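Local atomic coordinates of CBS domain protein (Shewanella oneidensis, PDB entry 3LHH), a protein that binds AMP through a pair of CBS domains, one part of a longer, probably membrane-bound protein of the CorC/HlyC-associated family. Residues 128-140 against 151-163. Numbering follows the deposited sequence. Where two conformers were deposited one is given.
Sequences LLEHFRTTGSQMV and GLVTLQDMMDALT. With AMP (adenosine monophosphate), chain B.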
ATOM      1  N   LEU A 128     -10.841   2.200  12.524  1.00 41.31           N
ATOM      2  CA  LEU A 128      -9.946   2.322  11.373  1.00 37.56           C
ATOM      3  C   LEU A 128      -9.586   3.800  11.134  1.00 42.55           C
ATOM      4  O   LEU A 128      -8.413   4.155  10.972  1.00 40.02           O
ATOM      5  CB  LEU A 128     -10.611   1.745  10.128  1.00 45.10           C
ATOM      6  CG  LEU A 128      -9.738   1.697   8.879  1.00 53.60           C
ATOM      7  CD1 LEU A 128      -8.497   0.838   9.129  1.00 52.06           C
ATOM      8  CD2 LEU A 128     -10.533   1.155   7.723  1.00 60.42           C
ATOM      9  N   LEU A 129     -10.610   4.649  11.114  1.00 42.22           N
ATOM     10  CA  LEU A 129     -10.429   6.092  11.010  1.00 46.75           C
ATOM     11  C   LEU A 129      -9.412   6.629  12.022  1.00 42.46           C
ATOM     12  O   LEU A 129      -8.491   7.372  11.666  1.00 39.17           O
ATOM     13  CB  LEU A 129     -11.759   6.786  11.253  1.00 53.14           C
ATOM     14  CG  LEU A 129     -12.373   7.550  10.098  1.00 58.35           C
ATOM     15  CD1 LEU A 129     -12.703   6.586   8.985  1.00 68.89           C
ATOM     16  CD2 LEU A 129     -13.613   8.236  10.581  1.00 56.17           C
ATOM     17  N   GLU A 130      -9.595   6.273  13.288  1.00 34.73           N
ATOM     18  CA  GLU A 130      -8.673   6.712  14.327  1.00 38.14           C
ATOM     19  C   GLU A 130      -7.261   6.182  14.127  1.00 46.07           C
ATOM     20  O   GLU A 130      -6.294   6.890  14.418  1.00 39.86           O
ATOM     21  CB  GLU A 130      -9.171   6.326  15.724  1.00 48.91           C
ATOM     22  CG  GLU A 130      -9.828   7.494  16.432  1.00 68.25           C
ATOM     23  CD  GLU A 130      -9.058   8.810  16.225  1.00 71.53           C
ATOM     24  OE1 GLU A 130      -7.836   8.862  16.535  1.00 71.36           O
ATOM     25  OE2 GLU A 130      -9.682   9.786  15.750  1.00 58.64           O
ATOM     26  N   HIS A 131      -7.141   4.943  13.638  1.00 44.14           N
ATOM     27  CA  HIS A 131      -5.824   4.388  13.318  1.00 40.94           C
ATOM     28  C   HIS A 131      -5.129   5.264  12.259  1.00 44.53           C
ATOM     29  O   HIS A 131      -3.944   5.575  12.389  1.00 42.88           O
ATOM     30  CB  HIS A 131      -5.906   2.921  12.860  1.00 46.85           C
ATOM     31  CG  HIS A 131      -4.576   2.331  12.488  1.00 42.59           C
ATOM     32  ND1 HIS A 131      -4.022   2.468  11.232  1.00 52.39           N
ATOM     33  CD2 HIS A 131      -3.671   1.642  13.222  1.00 45.55           C
ATOM     34  CE1 HIS A 131      -2.844   1.873  11.201  1.00 52.08           C
ATOM     35  NE2 HIS A 131      -2.604   1.369  12.398  1.00 53.25           N
ATOM     36  N   PHE A 132      -5.868   5.689  11.233  1.00 41.21           N
ATOM     37  CA  PHE A 132      -5.295   6.574  10.207  1.00 35.11           C
ATOM     38  C   PHE A 132      -4.837   7.919  10.791  1.00 34.56           C
ATOM     39  O   PHE A 132      -3.728   8.398  10.527  1.00 35.90           O
ATOM     40  CB  PHE A 132      -6.303   6.848   9.076  1.00 36.49           C
ATOM     41  CG  PHE A 132      -6.288   5.821   7.963  1.00 33.54           C
ATOM     42  CD1 PHE A 132      -7.328   4.910   7.817  1.00 41.87           C
ATOM     43  CD2 PHE A 132      -5.239   5.775   7.063  1.00 34.93           C
ATOM     44  CE1 PHE A 132      -7.316   3.968   6.783  1.00 42.45           C
ATOM     45  CE2 PHE A 132      -5.225   4.847   6.025  1.00 34.47           C
ATOM     46  CZ  PHE A 132      -6.267   3.948   5.889  1.00 37.35           C
ATOM     47  N   ARG A 133      -5.709   8.543  11.563  1.00 31.93           N
ATOM     48  CA  ARG A 133      -5.392   9.835  12.153  1.00 37.86           C
ATOM     49  C   ARG A 133      -4.169   9.754  13.082  1.00 44.08           C
ATOM     50  O   ARG A 133      -3.240  10.554  12.977  1.00 47.70           O
ATOM     51  CB  ARG A 133      -6.622  10.367  12.890  1.00 34.36           C
ATOM     52  CG  ARG A 133      -7.855  10.453  11.959  1.00 33.78           C
ATOM     53  CD  ARG A 133      -8.977  11.257  12.586  1.00 37.84           C
ATOM     54  NE  ARG A 133      -8.502  12.600  12.878  1.00 43.12           N
ATOM     55  CZ  ARG A 133      -8.431  13.127  14.089  1.00 39.45           C
ATOM     56  NH1 ARG A 133      -8.835  12.433  15.141  1.00 36.63           N
ATOM     57  NH2 ARG A 133      -7.951  14.357  14.247  1.00 37.43           N
ATOM     58  N   THR A 134      -4.170   8.774  13.976  1.00 44.07           N
ATOM     59  CA  THR A 134      -3.055   8.543  14.896  1.00 50.30           C
ATOM     60  C   THR A 134      -1.716   8.316  14.187  1.00 46.00           C
ATOM     61  O   THR A 134      -0.695   8.889  14.563  1.00 45.96           O
ATOM     62  CB  THR A 134      -3.322   7.296  15.762  1.00 54.00           C
ATOM     63  OG1 THR A 134      -4.508   7.497  16.536  1.00 56.28           O
ATOM     64  CG2 THR A 134      -2.150   7.024  16.681  1.00 58.01           C
ATOM     65  N   THR A 135      -1.719   7.454  13.176  1.00 37.28           N
ATOM     66  CA  THR A 135      -0.470   7.048  12.543  1.00 44.75           C
ATOM     67  C   THR A 135      -0.037   8.041  11.474  1.00 47.19           C
ATOM     68  O   THR A 135       1.146   8.169  11.180  1.00 47.36           O
ATOM     69  CB  THR A 135      -0.561   5.631  11.913  1.00 42.44           C
ATOM     70  OG1 THR A 135      -1.618   5.601  10.952  1.00 39.21           O
ATOM     71  CG2 THR A 135      -0.832   4.578  12.986  1.00 48.38           C
ATOM     72  N   GLY A 136      -0.997   8.759  10.905  1.00 39.59           N
ATOM     73  CA  GLY A 136      -0.712   9.608   9.761  1.00 41.86           C
ATOM     74  C   GLY A 136      -0.369   8.825   8.495  1.00 43.44           C
ATOM     75  O   GLY A 136       0.250   9.357   7.574  1.00 46.38           O
ATOM     76  N   SER A 137      -0.791   7.566   8.441  1.00 43.90           N
ATOM     77  CA  SER A 137      -0.520   6.701   7.290  1.00 39.43           C
ATOM     78  C   SER A 137      -1.419   7.035   6.101  1.00 36.90           C
ATOM     79  O   SER A 137      -2.561   7.452   6.270  1.00 37.82           O
ATOM     80  CB  SER A 137      -0.746   5.226   7.668  1.00 41.77           C
ATOM     81  OG  SER A 137       0.244   4.739   8.553  1.00 54.84           O
ATOM     82  N   GLN A 138      -0.920   6.834   4.890  1.00 37.58           N
ATOM     83  CA  GLN A 138      -1.736   7.021   3.694  0.50 39.62           C
ATOM     84  C   GLN A 138      -2.389   5.698   3.304  1.00 38.68           C
ATOM     85  O   GLN A 138      -3.454   5.672   2.707  1.00 35.42           O
ATOM     86  CB  GLN A 138      -0.889   7.562   2.539  0.50 44.23           C
ATOM     87  CG  GLN A 138      -0.240   8.917   2.817  0.50 50.26           C
ATOM     88  CD  GLN A 138       1.265   8.826   3.023  0.50 57.23           C
ATOM     89  OE1 GLN A 138       1.767   7.903   3.671  0.50 58.03           O
ATOM     90  NE2 GLN A 138       1.993   9.791   2.470  0.50 58.65           N
HETATM   91  N   MSE A 139      -1.737   4.600   3.685  1.00 36.44           N
HETATM   92  CA  MSE A 139      -2.125   3.250   3.291  1.00 42.61           C
HETATM   93  C   MSE A 139      -1.947   2.263   4.457  1.00 41.95           C
HETATM   94  O   MSE A 139      -0.927   2.290   5.136  1.00 42.07           O
HETATM   95  CB  MSE A 139      -1.229   2.857   2.115  1.00 38.20           C
HETATM   96  CG  MSE A 139      -1.378   1.477   1.562  1.00 45.68           C
HETATM   97 SE   MSE A 139      -0.300   1.335  -0.091  0.70 47.34          SE
HETATM   98  CE  MSE A 139      -1.336   2.501  -1.262  1.00 39.37           C
ATOM     99  N   VAL A 140      -2.944   1.418   4.708  1.00 41.74           N
ATOM    100  CA  VAL A 140      -2.816   0.351   5.707  0.50 41.14           C
ATOM    101  C   VAL A 140      -3.222  -0.984   5.093  1.00 41.49           C
ATOM    102  O   VAL A 140      -4.088  -1.040   4.209  1.00 41.04           O
ATOM    103  CB  VAL A 140      -3.678   0.589   6.971  0.50 44.27           C
ATOM    104  CG1 VAL A 140      -3.300   1.896   7.667  0.50 35.63           C
ATOM    105  CG2 VAL A 140      -5.154   0.569   6.615  0.50 48.71           C
ATOM    106  N   GLY A 151      -6.449  -7.288   1.750  1.00 34.52           N
ATOM    107  CA  GLY A 151      -6.523  -6.095   0.938  1.00 37.06           C
ATOM    108  C   GLY A 151      -5.856  -4.911   1.602  1.00 40.99           C
ATOM    109  O   GLY A 151      -5.107  -5.072   2.567  1.00 39.76           O
ATOM    110  N   LEU A 152      -6.116  -3.720   1.078  1.00 36.89           N
ATOM    111  CA  LEU A 152      -5.573  -2.515   1.677  1.00 36.48           C
ATOM    112  C   LEU A 152      -6.611  -1.416   1.708  1.00 36.82           C
ATOM    113  O   LEU A 152      -7.552  -1.409   0.909  1.00 43.52           O
ATOM    114  CB  LEU A 152      -4.301  -2.047   0.956  1.00 33.43           C
ATOM    115  CG  LEU A 152      -4.376  -1.604  -0.499  1.00 37.19           C
ATOM    116  CD1 LEU A 152      -4.914  -0.194  -0.643  1.00 36.04           C
ATOM    117  CD2 LEU A 152      -2.977  -1.696  -1.088  1.00 45.94           C
ATOM    118  N   VAL A 153      -6.449  -0.506   2.660  1.00 36.67           N
ATOM    119  CA  VAL A 153      -7.290   0.689   2.732  1.00 35.95           C
ATOM    120  C   VAL A 153      -6.422   1.937   2.625  1.00 33.24           C
ATOM    121  O   VAL A 153      -5.344   2.001   3.218  1.00 33.95           O
ATOM    122  CB  VAL A 153      -8.102   0.723   4.038  1.00 35.19           C
ATOM    123  CG1 VAL A 153      -9.094   1.900   4.029  1.00 37.43           C
ATOM    124  CG2 VAL A 153      -8.855  -0.544   4.177  1.00 35.94           C
ATOM    125  N   THR A 154      -6.884   2.924   1.861  1.00 37.57           N
ATOM    126  CA  THR A 154      -6.192   4.203   1.793  1.00 35.49           C
ATOM    127  C   THR A 154      -6.933   5.314   2.557  1.00 32.18           C
ATOM    128  O   THR A 154      -8.153   5.302   2.697  1.00 35.75           O
ATOM    129  CB  THR A 154      -5.972   4.671   0.338  1.00 31.33           C
ATOM    130  OG1 THR A 154      -7.232   5.016  -0.250  1.00 39.74           O
ATOM    131  CG2 THR A 154      -5.303   3.581  -0.492  1.00 26.16           C
ATOM    132  N   LEU A 155      -6.179   6.289   3.034  1.00 27.72           N
ATOM    133  CA  LEU A 155      -6.784   7.448   3.679  1.00 32.77           C
ATOM    134  C   LEU A 155      -7.748   8.104   2.696  1.00 37.70           C
ATOM    135  O   LEU A 155      -8.888   8.448   3.048  1.00 31.57           O
ATOM    136  CB  LEU A 155      -5.698   8.432   4.092  1.00 36.23           C
ATOM    137  CG  LEU A 155      -6.213   9.758   4.647  1.00 40.47           C
ATOM    138  CD1 LEU A 155      -6.876   9.522   5.972  1.00 28.72           C
ATOM    139  CD2 LEU A 155      -5.063  10.753   4.771  1.00 44.36           C
ATOM    140  N   GLN A 156      -7.291   8.254   1.454  1.00 35.87           N
ATOM    141  CA  GLN A 156      -8.100   8.851   0.394  0.50 39.61           C
ATOM    142  C   GLN A 156      -9.470   8.195   0.319  1.00 37.15           C
ATOM    143  O   GLN A 156     -10.499   8.865   0.286  1.00 39.11           O
ATOM    144  CB  GLN A 156      -7.390   8.705  -0.953  0.50 43.40           C
ATOM    145  CG  GLN A 156      -7.005  10.019  -1.620  0.50 47.77           C
ATOM    146  CD  GLN A 156      -7.822  10.321  -2.873  0.50 50.95           C
ATOM    147  OE1 GLN A 156      -7.635   9.697  -3.924  0.50 48.69           O
ATOM    148  NE2 GLN A 156      -8.724  11.294  -2.768  0.50 53.23           N
ATOM    149  N   ASP A 157      -9.475   6.867   0.273  1.00 30.08           N
ATOM    150  CA  ASP A 157     -10.726   6.132   0.193  1.00 36.16           C
ATOM    151  C   ASP A 157     -11.550   6.311   1.450  1.00 38.88           C
ATOM    152  O   ASP A 157     -12.774   6.342   1.405  1.00 46.03           O
ATOM    153  CB  ASP A 157     -10.461   4.649  -0.066  1.00 46.29           C
ATOM    154  CG  ASP A 157     -10.048   4.384  -1.502  1.00 49.41           C
ATOM    155  OD1 ASP A 157     -10.189   5.310  -2.327  1.00 45.53           O
ATOM    156  OD2 ASP A 157      -9.584   3.259  -1.805  1.00 46.91           O
HETATM  157  N   MSE A 158     -10.867   6.404   2.582  1.00 43.95           N
HETATM  158  CA  MSE A 158     -11.535   6.647   3.845  1.00 41.83           C
HETATM  159  C   MSE A 158     -12.222   8.009   3.897  1.00 48.43           C
HETATM  160  O   MSE A 158     -13.323   8.131   4.426  1.00 41.62           O
HETATM  161  CB  MSE A 158     -10.551   6.510   4.997  1.00 47.40           C
HETATM  162  CG  MSE A 158     -10.307   5.071   5.376  1.00 51.58           C
HETATM  163 SE   MSE A 158     -11.649   4.422   6.634  0.70 84.97          SE
HETATM  164  CE  MSE A 158     -13.290   5.076   5.809  1.00151.90           C
HETATM  165  N   MSE A 159     -11.562   9.029   3.357  1.00 43.93           N
HETATM  166  CA  MSE A 159     -12.139  10.368   3.325  1.00 50.37           C
HETATM  167  C   MSE A 159     -13.266  10.481   2.312  1.00 50.86           C
HETATM  168  O   MSE A 159     -14.268  11.150   2.568  1.00 45.89           O
HETATM  169  CB  MSE A 159     -11.071  11.409   3.020  1.00 44.96           C
HETATM  170  CG  MSE A 159     -10.178  11.682   4.208  1.00 33.88           C
HETATM  171 SE   MSE A 159      -8.836  13.011   3.800  0.70 52.38          SE
HETATM  172  CE  MSE A 159      -8.244  12.452   2.020  1.00 44.05           C
ATOM    173  N   ASP A 160     -13.103   9.844   1.158  1.00 42.79           N
ATOM    174  CA  ASP A 160     -14.161   9.861   0.156  1.00 40.85           C
ATOM    175  C   ASP A 160     -15.418   9.239   0.732  1.00 45.60           C
ATOM    176  O   ASP A 160     -16.528   9.690   0.457  1.00 52.32           O
ATOM    177  CB  ASP A 160     -13.746   9.114  -1.105  1.00 47.91           C
ATOM    178  CG  ASP A 160     -12.659   9.833  -1.873  1.00 51.13           C
ATOM    179  OD1 ASP A 160     -12.305  10.975  -1.503  1.00 47.97           O
ATOM    180  OD2 ASP A 160     -12.163   9.252  -2.854  1.00 53.99           O
ATOM    181  N   ALA A 161     -15.250   8.204   1.546  1.00 45.73           N
ATOM    182  CA  ALA A 161     -16.414   7.516   2.084  1.00 53.63           C
ATOM    183  C   ALA A 161     -17.117   8.361   3.160  1.00 59.86           C
ATOM    184  O   ALA A 161     -18.340   8.325   3.301  1.00 57.95           O
ATOM    185  CB  ALA A 161     -16.030   6.153   2.616  1.00 45.79           C
ATOM    186  N   LEU A 162     -16.339   9.140   3.898  1.00 62.10           N
ATOM    187  CA  LEU A 162     -16.906  10.033   4.897  1.00 67.78           C
ATOM    188  C   LEU A 162     -17.649  11.199   4.256  1.00 66.39           C
ATOM    189  O   LEU A 162     -18.724  11.581   4.722  1.00 68.82           O
ATOM    190  CB  LEU A 162     -15.814  10.573   5.818  1.00 69.39           C
ATOM    191  CG  LEU A 162     -16.050  10.347   7.307  1.00 75.71           C
ATOM    192  CD1 LEU A 162     -17.506  10.554   7.647  1.00 74.18           C
ATOM    193  CD2 LEU A 162     -15.638   8.941   7.655  1.00 86.35           C
ATOM    194  N   THR A 163     -17.075  11.768   3.198  1.00 56.30           N
ATOM    195  CA  THR A 163     -17.598  13.006   2.621  1.00 58.21           C
ATOM    196  C   THR A 163     -18.571  12.749   1.475  1.00 71.31           C
ATOM    197  O   THR A 163     -19.100  13.684   0.862  1.00 72.48           O
ATOM    198  CB  THR A 163     -16.473  13.941   2.134  1.00 52.13           C
ATOM    199  OG1 THR A 163     -15.711  13.303   1.102  1.00 52.22           O
ATOM    200  CG2 THR A 163     -15.557  14.306   3.282  1.00 45.69           C
TER
HETATM  201  P   AMP B 171      -3.705   7.258  -6.182  1.00 47.41           P
HETATM  202  O1P AMP B 171      -3.887   6.481  -7.469  1.00 44.13           O
HETATM  203  O2P AMP B 171      -2.345   7.070  -5.566  1.00 37.97           O
HETATM  204  O3P AMP B 171      -4.191   8.687  -6.209  1.00 55.51           O
HETATM  205  O5' AMP B 171      -4.798   6.544  -5.252  1.00 37.23           O
HETATM  206  C5' AMP B 171      -6.187   6.656  -5.577  1.00 41.40           C
HETATM  207  C4' AMP B 171      -6.928   5.368  -5.211  1.00 38.17           C
HETATM  208  O4' AMP B 171      -6.437   4.244  -5.959  1.00 42.59           O
HETATM  209  C3' AMP B 171      -6.729   4.964  -3.754  1.00 45.41           C
HETATM  210  O3' AMP B 171      -7.618   5.652  -2.854  1.00 43.61           O
HETATM  211  C2' AMP B 171      -6.984   3.473  -3.807  1.00 37.11           C
HETATM  212  O2' AMP B 171      -8.394   3.312  -3.970  1.00 41.18           O
HETATM  213  C1' AMP B 171      -6.358   3.071  -5.129  1.00 36.75           C
HETATM  214  N9  AMP B 171      -4.915   2.704  -5.014  1.00 32.50           N
HETATM  215  C8  AMP B 171      -3.912   3.523  -4.641  1.00 39.06           C
HETATM  216  N7  AMP B 171      -2.710   2.901  -4.667  1.00 32.57           N
HETATM  217  C5  AMP B 171      -2.942   1.635  -5.063  1.00 28.07           C
HETATM  218  C6  AMP B 171      -2.104   0.445  -5.318  1.00 28.63           C
HETATM  219  N6  AMP B 171      -0.756   0.471  -5.135  1.00 27.84           N
HETATM  220  N1  AMP B 171      -2.730  -0.665  -5.749  1.00 30.24           N
HETATM  221  C2  AMP B 171      -4.069  -0.702  -5.943  1.00 32.12           C
HETATM  222  N3  AMP B 171      -4.889   0.346  -5.727  1.00 30.50           N
HETATM  223  C4  AMP B 171      -4.386   1.518  -5.292  1.00 29.70           C
HETATM  224  O   HOH W   1      -4.575   7.956   0.616  1.00 35.73           O
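The F132 ring packs against the junction where strand 151-154 runs into helix 155-163. L155 CA lies over one ring face, offset toward the rim, while V153 O meets the ring edge in plane, 3.4 Å from F132 CZ. Selenomethionine M158 lays its CG obliquely against F132 CE1 (3.5 Å); bends at chi2 and chi3 then carry SE past the ring to L128 CD2 (3.6 Å) and L129 CD1. L128 and V153 point their methyls at each other tip to tip, V153 CG1 being anti to the backbone N (chi1 -174°) and also touching F132 CE1. Without this ring, as with an alanine here, a gap would probably open between the two helices, with M158 CG and V153 CG1 left lacking their packing partner. Beside this apolar layer V140 and V153 form an antiparallel hydrogen-bonded pair, and L155 N donates to Q138 O (2.8 Å). On the opposite sheet face, M139 and T154 turn toward AMP: T154 OG1 caps the helix through D157 N and donates to AMP O3' (2.7 Å), while AMP O3' in turn donates to D157 OD1. The CBS domain thus pairs an apolar helix-sheet interior with a polar ribose site at a helix N-terminus.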